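Glycoside hydrolase, GH17 family (Formosa sp. Hel1_33_131, PDB 6FCG) probably acts as an endo-laminarinase, hydrolysing internal β-1,3-glucosidic bonds of the algal storage glucan laminarin. Local coordinates at residues A121-K126 and Y178-A183; E169-W174 and I207-N212; W188-Q193 and I232-Y237; L238-Y243 and K299-G304. All blocks are in the same frame, centred on the assembly; numbering follows the deposited sequence.

Contact 1 (A121-K126 and Y178-A183); sequences AWIDCK and YFVQPA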
loop_
_atom_site.group_PDB
_atom_site.type_symbol
_atom_site.label_atom_id
_atom_site.label_comp_id
_atom_site.label_asym_id
_atom_site.label_seq_id
_atom_site.Cartn_x
_atom_site.Cartn_y
_atom_site.Cartn_z
ATOM N N ALA A 121 7.897 44.032 -0.554
ATOM C CA ALA A 121 6.557 44.517 -0.274
ATOM C C ALA A 121 5.649 43.360 -0.666
ATOM O O ALA A 121 5.666 42.932 -1.836
ATOM C CB ALA A 121 6.253 45.746 -1.108
ATOM N N TRP A 122 4.901 42.834 0.299
ATOM C CA TRP A 122 4.027 41.706 0.028
ATOM C C TRP A 122 2.734 42.167 -0.652
ATOM O O TRP A 122 2.094 43.121 -0.204
ATOM C CB TRP A 122 3.687 40.943 1.293
ATOM C CG TRP A 122 2.999 39.651 0.982
ATOM C CD1 TRP A 122 1.662 39.471 0.722
ATOM C CD2 TRP A 122 3.604 38.372 0.857
ATOM N NE1 TRP A 122 1.416 38.151 0.442
ATOM C CE2 TRP A 122 2.585 37.453 0.527
ATOM C CE3 TRP A 122 4.898 37.907 0.996
ATOM C CZ2 TRP A 122 2.833 36.093 0.339
ATOM C CZ3 TRP A 122 5.148 36.550 0.803
ATOM C CH2 TRP A 122 4.123 35.657 0.488
ATOM N N ILE A 123 2.350 41.439 -1.703
ATOM C CA ILE A 123 1.155 41.709 -2.481
ATOM C C ILE A 123 0.170 40.551 -2.365
ATOM O O ILE A 123 0.527 39.384 -2.578
ATOM C CB ILE A 123 1.554 41.893 -3.949
ATOM C CG1 ILE A 123 2.449 43.123 -4.095
ATOM C CG2 ILE A 123 0.340 42.010 -4.844
ATOM C CD1 ILE A 123 1.798 44.470 -3.797
ATOM N N ASP A 124 -1.077 40.895 -2.067
ATOM C CA ASP A 124 -2.180 39.940 -1.951
ATOM C C ASP A 124 -3.288 40.237 -2.945
ATOM O O ASP A 124 -3.490 41.384 -3.333
ATOM C CB ASP A 124 -2.791 40.053 -0.567
ATOM C CG ASP A 124 -1.963 39.379 0.515
ATOM O OD1 ASP A 124 -1.278 38.374 0.234
ATOM O OD2 ASP A 124 -2.056 39.835 1.685
ATOM N N CYS A 125 -4.014 39.196 -3.309
ATOM C CA CYS A 125 -5.290 39.294 -3.980
ATOM C C CYS A 125 -6.380 39.563 -2.967
ATOM O O CYS A 125 -6.163 39.450 -1.764
ATOM C CB CYS A 125 -5.606 37.981 -4.699
ATOM S SG CYS A 125 -6.172 36.579 -3.663
ATOM N N LYS A 126 -7.559 39.920 -3.463
ATOM C CA LYS A 126 -8.696 40.232 -2.600
ATOM C C LYS A 126 -9.087 39.057 -1.686
ATOM O O LYS A 126 -9.234 37.932 -2.148
ATOM C CB LYS A 126 -9.902 40.642 -3.422
ATOM C CG LYS A 126 -11.069 41.155 -2.579
ATOM C CD LYS A 126 -12.225 41.527 -3.485
ATOM C CE LYS A 126 -13.305 42.272 -2.725
ATOM N NZ LYS A 126 -14.621 41.978 -3.374
ATOM N N TYR A 178 -3.134 33.486 -2.386
ATOM C CA TYR A 178 -3.007 34.949 -2.546
ATOM C C TYR A 178 -2.666 35.523 -3.916
ATOM O O TYR A 178 -2.560 36.746 -4.039
ATOM C CB TYR A 178 -1.948 35.471 -1.555
ATOM C CG TYR A 178 -0.516 35.012 -1.861
ATOM C CD1 TYR A 178 -0.059 33.729 -1.500
ATOM C CD2 TYR A 178 0.379 35.864 -2.498
ATOM C CE1 TYR A 178 1.245 33.329 -1.786
ATOM C CE2 TYR A 178 1.677 35.462 -2.775
ATOM C CZ TYR A 178 2.109 34.208 -2.424
ATOM O OH TYR A 178 3.395 33.862 -2.714
ATOM N N PHE A 179 -2.522 34.692 -4.943
ATOM C CA PHE A 179 -1.931 35.188 -6.173
ATOM C C PHE A 179 -2.781 36.248 -6.853
ATOM O O PHE A 179 -3.995 36.284 -6.706
ATOM C CB PHE A 179 -1.541 34.057 -7.130
ATOM C CG PHE A 179 -2.675 33.495 -7.955
ATOM C CD1 PHE A 179 -2.988 34.053 -9.194
ATOM C CD2 PHE A 179 -3.331 32.330 -7.569
ATOM C CE1 PHE A 179 -4.007 33.514 -9.979
ATOM C CE2 PHE A 179 -4.332 31.781 -8.359
ATOM C CZ PHE A 179 -4.679 32.377 -9.560
ATOM N N VAL A 180 -2.111 37.090 -7.610
ATOM C CA VAL A 180 -2.733 38.171 -8.347
ATOM C C VAL A 180 -2.339 38.077 -9.837
ATOM O O VAL A 180 -1.423 37.318 -10.237
ATOM C CB VAL A 180 -2.343 39.559 -7.732
ATOM C CG1 VAL A 180 -2.893 39.645 -6.340
ATOM C CG2 VAL A 180 -0.822 39.816 -7.775
ATOM N N GLN A 181 -3.028 38.878 -10.642
ATOM C CA GLN A 181 -2.701 38.998 -12.049
ATOM C C GLN A 181 -1.504 39.948 -12.223
ATOM O O GLN A 181 -1.254 40.795 -11.371
ATOM C CB GLN A 181 -3.917 39.508 -12.833
ATOM C CG GLN A 181 -5.132 38.621 -12.702
ATOM C CD GLN A 181 -4.848 37.246 -13.225
ATOM O OE1 GLN A 181 -4.743 36.370 -12.433
ATOM N NE2 GLN A 181 -4.622 37.057 -14.558
ATOM N N PRO A 182 -0.769 39.825 -13.333
ATOM C CA PRO A 182 0.359 40.712 -13.538
ATOM C C PRO A 182 -0.008 42.200 -13.592
ATOM O O PRO A 182 0.831 43.015 -13.277
ATOM C CB PRO A 182 0.969 40.222 -14.851
ATOM C CG PRO A 182 -0.065 39.367 -15.494
ATOM C CD PRO A 182 -0.850 38.786 -14.371
ATOM N N ALA A 183 -1.244 42.537 -13.967
ATOM C CA ALA A 183 -1.701 43.927 -13.944
ATOM C C ALA A 183 -1.512 44.580 -12.581
ATOM O O ALA A 183 -1.182 45.784 -12.506
ATOM C CB ALA A 183 -3.164 44.041 -14.371
#

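Contact 2 (E169-W174 and I207-N212); sequences EAMVKW and ITSSDN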
loop_
_atom_site.group_PDB
_atom_site.type_symbol
_atom_site.label_atom_id
_atom_site.label_comp_id
_atom_site.label_asym_id
_atom_site.label_seq_id
_atom_site.Cartn_x
_atom_site.Cartn_y
_atom_site.Cartn_z
ATOM N N GLU A 169 6.333 35.759 -5.366
ATOM C CA GLU A 169 5.605 34.659 -5.994
ATOM C C GLU A 169 4.129 35.015 -6.102
ATOM O O GLU A 169 3.251 34.145 -6.067
ATOM C CB GLU A 169 5.849 33.315 -5.273
ATOM C CG GLU A 169 7.227 32.748 -5.567
ATOM C CD GLU A 169 7.572 31.480 -4.791
ATOM O OE1 GLU A 169 6.636 30.881 -4.246
ATOM O OE2 GLU A 169 8.761 31.077 -4.714
ATOM N N ALA A 170 3.865 36.299 -6.272
ATOM C CA ALA A 170 2.513 36.771 -6.230
ATOM C C ALA A 170 1.736 36.540 -7.524
ATOM O O ALA A 170 0.538 36.716 -7.513
ATOM C CB ALA A 170 2.498 38.249 -5.831
ATOM N N MET A 171 2.417 36.194 -8.611
ATOM C CA MET A 171 1.782 35.938 -9.915
ATOM C C MET A 171 1.692 34.462 -10.272
ATOM O O MET A 171 0.952 34.090 -11.179
ATOM C CB MET A 171 2.550 36.639 -11.046
ATOM C CG MET A 171 2.508 38.154 -10.968
ATOM S SD MET A 171 3.427 39.000 -12.284
ATOM C CE MET A 171 5.089 38.551 -11.815
ATOM N N VAL A 172 2.405 33.616 -9.556
ATOM C CA VAL A 172 2.406 32.196 -9.907
ATOM C C VAL A 172 1.027 31.562 -9.600
ATOM O O VAL A 172 0.491 31.724 -8.499
ATOM C CB VAL A 172 3.570 31.440 -9.208
ATOM C CG1 VAL A 172 3.252 31.063 -7.749
ATOM C CG2 VAL A 172 3.955 30.202 -9.988
ATOM N N LYS A 173 0.473 30.851 -10.575
ATOM C CA LYS A 173 -0.938 30.410 -10.517
ATOM C C LYS A 173 -1.222 29.325 -9.460
ATOM O O LYS A 173 -2.362 29.137 -9.087
ATOM C CB LYS A 173 -1.402 29.900 -11.863
ATOM C CG LYS A 173 -1.199 30.858 -13.036
ATOM C CD LYS A 173 -2.006 32.125 -12.942
ATOM C CE LYS A 173 -1.924 32.907 -14.244
ATOM N NZ LYS A 173 -2.420 34.293 -14.006
ATOM N N TRP A 174 -0.182 28.636 -8.997
ATOM C CA TRP A 174 -0.293 27.686 -7.906
ATOM C C TRP A 174 -0.215 28.271 -6.490
ATOM O O TRP A 174 -0.435 27.558 -5.533
ATOM C CB TRP A 174 0.708 26.509 -8.064
ATOM C CG TRP A 174 2.185 26.824 -8.349
ATOM C CD1 TRP A 174 2.845 26.616 -9.531
ATOM C CD2 TRP A 174 3.183 27.329 -7.412
ATOM N NE1 TRP A 174 4.180 26.980 -9.398
ATOM C CE2 TRP A 174 4.412 27.401 -8.113
ATOM C CE3 TRP A 174 3.146 27.732 -6.049
ATOM C CZ2 TRP A 174 5.554 27.858 -7.522
ATOM C CZ3 TRP A 174 4.287 28.181 -5.462
ATOM C CH2 TRP A 174 5.475 28.255 -6.190
ATOM N N ILE A 207 13.692 48.663 -8.970
ATOM C CA ILE A 207 12.391 48.073 -8.706
ATOM C C ILE A 207 12.280 46.766 -9.448
ATOM O O ILE A 207 12.698 46.656 -10.594
ATOM C CB ILE A 207 11.266 49.000 -9.150
ATOM C CG1 ILE A 207 11.501 50.431 -8.643
ATOM C CG2 ILE A 207 9.921 48.473 -8.651
ATOM C CD1 ILE A 207 11.554 50.580 -7.128
ATOM N N THR A 208 11.704 45.764 -8.793
ATOM C CA THR A 208 11.507 44.435 -9.404
ATOM C C THR A 208 10.273 43.790 -8.838
ATOM O O THR A 208 9.532 44.410 -8.067
ATOM C CB THR A 208 12.737 43.512 -9.172
ATOM O OG1 THR A 208 12.651 42.332 -9.972
ATOM C CG2 THR A 208 12.886 43.121 -7.689
ATOM N N SER A 209 10.034 42.552 -9.261
ATOM C CA SER A 209 9.113 41.640 -8.595
ATOM C C SER A 209 9.835 40.322 -8.477
ATOM O O SER A 209 10.546 39.939 -9.386
ATOM C CB SER A 209 7.833 41.464 -9.391
ATOM O OG SER A 209 6.884 40.696 -8.671
ATOM N N SER A 210 9.685 39.637 -7.350
ATOM C CA SER A 210 10.392 38.380 -7.165
ATOM C C SER A 210 9.382 37.259 -7.353
ATOM O O SER A 210 8.383 37.171 -6.639
ATOM C CB SER A 210 11.100 38.345 -5.810
ATOM O OG SER A 210 12.289 37.573 -5.893
ATOM N N ASP A 211 9.636 36.407 -8.333
ATOM C CA ASP A 211 8.641 35.416 -8.714
ATOM C C ASP A 211 9.261 34.184 -9.380
ATOM O O ASP A 211 10.423 34.186 -9.799
ATOM C CB ASP A 211 7.572 36.069 -9.627
ATOM C CG ASP A 211 6.151 35.507 -9.378
ATOM O OD1 ASP A 211 6.002 34.259 -9.333
ATOM O OD2 ASP A 211 5.206 36.328 -9.229
ATOM N N ASN A 212 8.454 33.137 -9.446
ATOM C CA ASN A 212 8.791 31.894 -10.127
ATOM C C ASN A 212 9.111 32.109 -11.598
ATOM O O ASN A 212 8.518 32.946 -12.262
ATOM C CB ASN A 212 7.596 30.952 -10.031
ATOM C CG ASN A 212 7.897 29.569 -10.556
ATOM O OD1 ASN A 212 7.553 29.225 -11.702
ATOM N ND2 ASN A 212 8.499 28.741 -9.706
HETATM O O HOH W 1 9.141 29.216 -6.597
HETATM O O HOH W 2 5.643 38.358 -7.218
HETATM O O HOH W 3 5.699 27.083 -11.819
#

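Contact 3 (W188-Q193 and I232-Y237); sequences WVNHLQ and IEAVDY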
loop_
_atom_site.group_PDB
_atom_site.type_symbol
_atom_site.label_atom_id
_atom_site.label_comp_id
_atom_site.label_asym_id
_atom_site.label_seq_id
_atom_site.Cartn_x
_atom_site.Cartn_y
_atom_site.Cartn_z
ATOM N N TRP A 188 1.809 48.646 -9.242
ATOM C CA TRP A 188 2.669 49.091 -8.149
ATOM C C TRP A 188 4.107 49.319 -8.581
ATOM O O TRP A 188 4.771 50.207 -8.066
ATOM C CB TRP A 188 2.569 48.138 -6.953
ATOM C CG TRP A 188 1.217 48.166 -6.342
ATOM C CD1 TRP A 188 0.322 47.154 -6.312
ATOM C CD2 TRP A 188 0.583 49.288 -5.743
ATOM N NE1 TRP A 188 -0.831 47.562 -5.694
ATOM C CE2 TRP A 188 -0.697 48.873 -5.335
ATOM C CE3 TRP A 188 0.979 50.616 -5.508
ATOM C CZ2 TRP A 188 -1.582 49.719 -4.697
ATOM C CZ3 TRP A 188 0.104 51.465 -4.870
ATOM C CH2 TRP A 188 -1.177 51.010 -4.469
ATOM N N VAL A 189 4.610 48.524 -9.507
ATOM C CA VAL A 189 5.929 48.819 -10.035
ATOM C C VAL A 189 5.875 50.221 -10.644
ATOM O O VAL A 189 6.779 51.007 -10.434
ATOM C CB VAL A 189 6.387 47.758 -11.060
ATOM C CG1 VAL A 189 7.605 48.214 -11.855
ATOM C CG2 VAL A 189 6.712 46.463 -10.344
ATOM N N ASN A 190 4.839 50.506 -11.435
ATOM C CA ASN A 190 4.733 51.796 -12.113
ATOM C C ASN A 190 4.616 52.925 -11.107
ATOM O O ASN A 190 5.193 53.982 -11.310
ATOM C CB ASN A 190 3.556 51.826 -13.112
ATOM C CG ASN A 190 3.910 51.197 -14.473
ATOM O OD1 ASN A 190 5.085 51.076 -14.848
ATOM N ND2 ASN A 190 2.892 50.829 -15.230
ATOM N N HIS A 191 3.870 52.694 -10.035
ATOM C CA HIS A 191 3.761 53.656 -8.948
ATOM C C HIS A 191 5.140 54.023 -8.387
ATOM O O HIS A 191 5.447 55.198 -8.199
ATOM C CB HIS A 191 2.892 53.059 -7.847
ATOM C CG HIS A 191 2.797 53.889 -6.600
ATOM N ND1 HIS A 191 1.855 54.878 -6.416
ATOM C CD2 HIS A 191 3.494 53.819 -5.443
ATOM C CE1 HIS A 191 1.999 55.406 -5.210
ATOM N NE2 HIS A 191 2.984 54.779 -4.599
ATOM N N LEU A 192 5.959 53.000 -8.146
ATOM C CA LEU A 192 7.308 53.184 -7.614
ATOM C C LEU A 192 8.261 53.850 -8.616
ATOM O O LEU A 192 9.048 54.709 -8.226
ATOM C CB LEU A 192 7.889 51.847 -7.123
ATOM C CG LEU A 192 7.249 51.203 -5.880
ATOM C CD1 LEU A 192 7.889 49.858 -5.605
ATOM C CD2 LEU A 192 7.369 52.060 -4.641
ATOM N N GLN A 193 8.183 53.474 -9.891
ATOM C CA GLN A 193 8.972 54.149 -10.936
ATOM C C GLN A 193 8.596 55.635 -11.098
ATOM O O GLN A 193 9.470 56.460 -11.372
ATOM C CB GLN A 193 8.829 53.454 -12.293
ATOM C CG GLN A 193 9.352 52.020 -12.400
ATOM C CD GLN A 193 10.832 51.861 -12.109
ATOM O OE1 GLN A 193 11.487 52.808 -11.696
ATOM N NE2 GLN A 193 11.373 50.680 -12.369
ATOM N N ILE A 232 7.614 43.429 -17.578
ATOM C CA ILE A 232 9.007 43.202 -17.951
ATOM C C ILE A 232 9.679 44.497 -18.429
ATOM O O ILE A 232 10.851 44.692 -18.131
ATOM C CB ILE A 232 9.144 42.088 -18.999
ATOM C CG1 ILE A 232 8.800 40.740 -18.365
ATOM C CG2 ILE A 232 10.554 42.024 -19.565
ATOM C CD1 ILE A 232 8.388 39.678 -19.353
ATOM N N GLU A 233 8.949 45.360 -19.155
ATOM C CA GLU A 233 9.430 46.718 -19.509
ATOM C C GLU A 233 9.607 47.615 -18.304
ATOM O O GLU A 233 10.556 48.349 -18.251
ATOM C CB GLU A 233 8.497 47.481 -20.514
ATOM C CG GLU A 233 8.651 47.080 -22.032
ATOM C CD GLU A 233 9.982 47.452 -22.709
ATOM O OE1 GLU A 233 10.994 47.750 -22.061
ATOM O OE2 GLU A 233 10.048 47.360 -23.953
ATOM N N ALA A 234 8.679 47.580 -17.357
ATOM C CA ALA A 234 8.673 48.538 -16.248
ATOM C C ALA A 234 9.728 48.279 -15.186
ATOM O O ALA A 234 10.251 49.234 -14.622
ATOM C CB ALA A 234 7.300 48.588 -15.599
ATOM N N VAL A 235 10.051 47.015 -14.904
ATOM C CA VAL A 235 11.037 46.691 -13.840
ATOM C C VAL A 235 12.462 47.051 -14.240
ATOM O O VAL A 235 12.769 47.138 -15.424
ATOM C CB VAL A 235 11.014 45.193 -13.400
ATOM C CG1 VAL A 235 9.680 44.850 -12.779
ATOM C CG2 VAL A 235 11.350 44.236 -14.531
ATOM N N ASP A 236 13.322 47.287 -13.262
ATOM C CA ASP A 236 14.747 47.522 -13.557
ATOM C C ASP A 236 15.456 46.209 -13.825
ATOM O O ASP A 236 16.388 46.170 -14.634
ATOM C CB ASP A 236 15.419 48.299 -12.437
ATOM C CG ASP A 236 14.895 49.724 -12.329
ATOM O OD1 ASP A 236 15.198 50.530 -13.220
ATOM O OD2 ASP A 236 14.191 50.060 -11.330
ATOM N N TYR A 237 15.014 45.127 -13.168
ATOM C CA TYR A 237 15.494 43.771 -13.462
ATOM C C TYR A 237 14.446 42.719 -13.091
ATOM O O TYR A 237 13.448 43.047 -12.461
ATOM C CB TYR A 237 16.810 43.507 -12.717
ATOM C CG TYR A 237 16.684 43.175 -11.225
ATOM C CD1 TYR A 237 16.546 44.169 -10.281
ATOM C CD2 TYR A 237 16.748 41.857 -10.773
ATOM C CE1 TYR A 237 16.466 43.864 -8.925
ATOM C CE2 TYR A 237 16.670 41.544 -9.431
ATOM C CZ TYR A 237 16.518 42.545 -8.507
ATOM O OH TYR A 237 16.448 42.252 -7.154
#

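Contact 4 (L238-Y243 and K299-G304); sequences LSVHTY and KPIHIG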
loop_
_atom_site.group_PDB
_atom_site.type_symbol
_atom_site.label_atom_id
_atom_site.label_comp_id
_atom_site.label_asym_id
_atom_site.label_seq_id
_atom_site.Cartn_x
_atom_site.Cartn_y
_atom_site.Cartn_z
ATOM N N LEU A 238 14.713 41.458 -13.451
ATOM C CA LEU A 238 13.852 40.326 -13.121
ATOM C C LEU A 238 14.478 39.493 -12.019
ATOM O O LEU A 238 15.576 38.981 -12.182
ATOM C CB LEU A 238 13.609 39.430 -14.343
ATOM C CG LEU A 238 12.628 39.934 -15.418
ATOM C CD1 LEU A 238 13.232 41.064 -16.251
ATOM C CD2 LEU A 238 12.226 38.798 -16.343
ATOM N N SER A 239 13.751 39.331 -10.914
ATOM C CA SER A 239 14.150 38.466 -9.803
ATOM C C SER A 239 13.398 37.099 -9.946
ATOM O O SER A 239 12.189 37.010 -9.763
ATOM C CB SER A 239 13.850 39.150 -8.472
ATOM O OG SER A 239 14.369 38.420 -7.388
ATOM N N VAL A 240 14.145 36.057 -10.279
ATOM C CA VAL A 240 13.609 34.794 -10.740
ATOM C C VAL A 240 13.848 33.715 -9.715
ATOM O O VAL A 240 14.979 33.566 -9.223
ATOM C CB VAL A 240 14.291 34.388 -12.058
ATOM C CG1 VAL A 240 13.922 32.976 -12.458
ATOM C CG2 VAL A 240 13.896 35.364 -13.144
ATOM N N HIS A 241 12.813 32.925 -9.440
ATOM C CA HIS A 241 12.952 31.755 -8.551
ATOM C C HIS A 241 12.953 30.439 -9.331
ATOM O O HIS A 241 12.133 30.268 -10.230
ATOM C CB HIS A 241 11.808 31.677 -7.525
ATOM C CG HIS A 241 11.608 32.928 -6.721
ATOM N ND1 HIS A 241 10.705 32.983 -5.681
ATOM C CD2 HIS A 241 12.194 34.149 -6.778
ATOM C CE1 HIS A 241 10.733 34.186 -5.142
ATOM N NE2 HIS A 241 11.625 34.914 -5.790
ATOM N N THR A 242 13.802 29.497 -8.895
ATOM C CA THR A 242 13.817 28.141 -9.439
ATOM C C THR A 242 14.154 27.151 -8.345
ATOM O O THR A 242 15.074 27.392 -7.569
ATOM C CB THR A 242 14.807 28.017 -10.606
ATOM O OG1 THR A 242 14.916 26.652 -10.999
ATOM C CG2 THR A 242 16.186 28.540 -10.228
ATOM N N TYR A 243 13.416 26.034 -8.294
ATOM C CA TYR A 243 13.515 25.074 -7.186
ATOM C C TYR A 243 13.589 23.613 -7.611
ATOM O O TYR A 243 12.623 22.869 -7.492
ATOM C CB TYR A 243 12.355 25.290 -6.204
ATOM C CG TYR A 243 12.665 26.273 -5.076
ATOM C CD1 TYR A 243 13.396 25.864 -3.968
ATOM C CD2 TYR A 243 12.225 27.604 -5.136
ATOM C CE1 TYR A 243 13.683 26.743 -2.945
ATOM C CE2 TYR A 243 12.506 28.507 -4.123
ATOM C CZ TYR A 243 13.236 28.074 -3.030
ATOM O OH TYR A 243 13.515 28.917 -1.992
ATOM N N LYS A 299 17.002 42.996 -20.291
ATOM C CA LYS A 299 17.009 43.321 -18.861
ATOM C C LYS A 299 17.904 42.330 -18.167
ATOM O O LYS A 299 17.958 41.175 -18.566
ATOM C CB LYS A 299 15.617 43.202 -18.248
ATOM C CG LYS A 299 14.673 44.270 -18.699
ATOM C CD LYS A 299 14.574 45.384 -17.694
ATOM C CE LYS A 299 14.127 46.663 -18.384
ATOM N NZ LYS A 299 12.730 47.071 -18.208
ATOM N N PRO A 300 18.576 42.762 -17.098
ATOM C CA PRO A 300 19.264 41.771 -16.286
ATOM C C PRO A 300 18.285 40.790 -15.596
ATOM O O PRO A 300 17.149 41.143 -15.266
ATOM C CB PRO A 300 20.017 42.613 -15.248
ATOM C CG PRO A 300 19.806 44.039 -15.639
ATOM C CD PRO A 300 18.568 44.082 -16.459
ATOM N N ILE A 301 18.763 39.569 -15.386
ATOM C CA ILE A 301 18.076 38.580 -14.595
ATOM C C ILE A 301 18.988 38.238 -13.424
ATOM O O ILE A 301 20.197 37.994 -13.608
ATOM C CB ILE A 301 17.776 37.322 -15.423
ATOM C CG1 ILE A 301 16.780 37.675 -16.528
ATOM C CG2 ILE A 301 17.188 36.231 -14.535
ATOM C CD1 ILE A 301 16.727 36.664 -17.633
ATOM N N HIS A 302 18.386 38.198 -12.232
ATOM C CA HIS A 302 19.044 37.688 -11.012
ATOM C C HIS A 302 18.201 36.618 -10.336
ATOM O O HIS A 302 16.988 36.574 -10.495
ATOM C CB HIS A 302 19.361 38.848 -10.084
ATOM C CG HIS A 302 20.331 39.814 -10.691
ATOM N ND1 HIS A 302 21.643 39.473 -10.904
ATOM C CD2 HIS A 302 20.175 41.046 -11.229
ATOM C CE1 HIS A 302 22.271 40.463 -11.507
ATOM N NE2 HIS A 302 21.402 41.433 -11.714
ATOM N N ILE A 303 18.851 35.729 -9.598
ATOM C CA ILE A 303 18.140 34.680 -8.880
ATOM C C ILE A 303 17.703 35.213 -7.527
ATOM O O ILE A 303 18.502 35.401 -6.620
ATOM C CB ILE A 303 18.972 33.390 -8.744
ATOM C CG1 ILE A 303 19.449 32.911 -10.135
ATOM C CG2 ILE A 303 18.160 32.291 -8.059
ATOM C CD1 ILE A 303 18.351 32.713 -11.175
ATOM N N GLY A 304 16.405 35.423 -7.405
ATOM C CA GLY A 304 15.808 35.884 -6.167
ATOM C C GLY A 304 15.569 34.812 -5.117
ATOM O O GLY A 304 15.381 35.144 -3.940
#

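Contact 1 (A121-K126 and Y178-A183)
Tyr178 is the centre of this contact between the loops leading into short strand 125-126 and helix 182-197, and Cys125 and Val180 pack beside it. Its side chain takes the crowded position between the backbone N and the carbonyl carbon (chi1 68°). This sets one face of the Tyr178 ring against CZ2 of Trp122, which lies over it toward the rim, 3.4 Å from Tyr178 CE2. The two rings meet obliquely, with planes at 41° and centroids 4.8 Å apart. At the edge of the phenol, Ile123 O lies near the ring plane, 3.5 Å from Tyr178 CD2, while the OH reaches on to the carbonyl of Asn168.

Trp122 is tied in turn to Asp124: NE1 gives its N-H to OD1 over 2.7 Å, with the oxygen in the indole plane but approached from above the carboxylate plane. Trp129 NE1 bonds the same oxygen, so two indoles grip it.

Farther along, Cys125 N donates to Tyr178 O at 2.9 Å, a bent bond (140°) that arrives from above the carbonyl plane. Val180 CG1 flanks this link and packs 3.6 Å from Cys125 CB. Its other branch, CG2, crosses to meet Ile123 CG2 at 3.8 Å, where Ile185 and Trp188 of helix 182-197 continue the apolar layer. Trp122 also packs on Asn429 of a second subunit.

The arrangement joins two of the loops that follow barrel strands 116-121 and 161-168, at the C-terminal end of the strands, where (β/α)8 glycosidases form their substrate cleft.

Contact 2 (E169-W174 and I207-N212)
Glu169 N points almost straight at Ser210 O (2.8 Å, 172°), in the carbonyl plane, and so continues the strand pairing into the loop. One residue on, Asp211 turns its carboxylate back to the loop: OD2 takes the N-H of Met171 on its syn lone pair at 2.9 Å. Asp211 OD1 uses its anti lone pair for the N-H of Asn212 (2.7 Å) and also bonds Ser215 OG.

Water 2 extends this network, accepting from Ala170 N and lying 2.9 Å from Asp211 OD2, while water 1 joins Glu169 OE2 to Asn212 ND2. Water 3 bridges Trp174 NE1 and Asn212 OD1, which further binds Ala214 N. Packing frames the polar centre. The bent chain of Met171 brings CE to 3.4 Å from Asp211 OD2, Val172 CG2 rests 3.7 Å from Asn212 CB, and the Trp174 ring presents its edge to Asn212 ND2.

Glu169 follows Asn168 at the end of the fourth barrel strand, consistent with the general acid/base position of clan GH-A glycosidases. Its OE2 is hydrogen-bonded to His241 ND1. In that role it would have the Asp211 carboxylate (OD1 6.1 Å from Glu169 OE1) as a second-shell group whose negative charge could raise its proton affinity.

Contact 3 (W188-Q193 and I232-Y237)
Asp236 OD2 is gripped by three donors: Gln193 NE2 across the contact, the backbone N of Ile207, and the ammonium group of Lys196, which makes a salt bridge. The amide of Gln193 comes tip to tip, its NE2 3.1 Å from Asp236 OD2 with a fairly straight N-H (162°). The carboxylate oxygen lies close to the amide plane, yet it is met from well above its own plane, so the two flat groups stand 77° apart.

The same NH2 group is shared with a second acceptor. Gln193 NE2 also bonds Ala234 O at 2.9 Å, in the carbonyl plane but at a more bent N-H angle of 134°. Two turns place it there: the side chain leaves with CG anti to the carbonyl carbon and folds again at chi2, so that the amide bridges the last turn of helix 226-234 and the loop after it. These two bonds fix the rotation of the amide.

Beside them lies mainly apolar packing. Val189 sends CG1, anti to its backbone N, to 3.8 Å from Ala234 CB, and the same branch meets Val235 CG1 at 4.1 Å. On the more exposed flank Asn190 OD1 leans over the methyl group, 3.4 Å from Ala234 CB.

The contact belongs to the outer layer of the barrel, combining this polar clasp with apolar packing: helix 182-197 lies beside the C-terminal end of helix 226-234, strand 206-212 lines them from within through Ile207, against which Val189, Leu192 and Gln193 rest, and helix 143-156 receives Trp188 and Leu192.

Contact 4 (L238-Y243 and K299-G304)
Strands 238-241 and 301-305 run side by side and parallel as the sixth and seventh strands of the (β/α)8 barrel, with helix 266-294 in the connection between them.

Four backbone hydrogen bonds hold the pair. Leu238 N donates to Pro300 O at 3.1 Å, and His302 N returns to Leu238 O at 2.9 Å, nearly along the C=O axis. Val240 N then bonds His302 O at 2.9 Å. The last, Gly304 N to Val240 O at 3.0 Å, is bent (137°) and comes from above the carbonyl plane.

Apolar contacts fill the face of Leu238, Val240, Ile301 and Ile303, backed by helix 266-294 and, at Leu238 and Val240, by Trp216 of helix 214-218. Val240 CG2 meets Ile301 CG2 obliquely at 3.7 Å, and Leu238 CD1 touches Lys299 CB at 3.8 Å, side chains crossing at about a right angle. Lys299 NZ goes on to the carbonyls of Ile232 and Val235.

Polar side chains occupy the other face. His302 ND1 bonds Ser346 N, and Ser239 OG, anti to its backbone N, bonds Ser210 OG and lies 3.2 Å from Gly304 CA. His241 NE2 bonds Ser210 OG too, and His241 CD2 rests 3.8 Å from Gly304 C.

How the contacts relate
All four contacts lie in one (β/α)8 barrel domain. Contacts 1 and 2 alternate along the chain, as do contacts 2 and 3, whereas contact 4 comes after contact 2 in series. Contacts 1 and 2, centres about 9 Å apart, are joined by Val180 N to Ala170 O. Contact 4 extends contact 2 along the sheet, since strands 206-212 and 238-241 are neighbours; their centres are about 10 Å apart. Contact 3, which shares helix 182-197 with contact 1, joins outer helices near where the strands begin. Contacts 1 and 4 do not touch. Contacts 1 and 2 shape loops at the C-terminal end of the strands, the probable catalytic end, and contact 4 pairs two strands of the barrel wall.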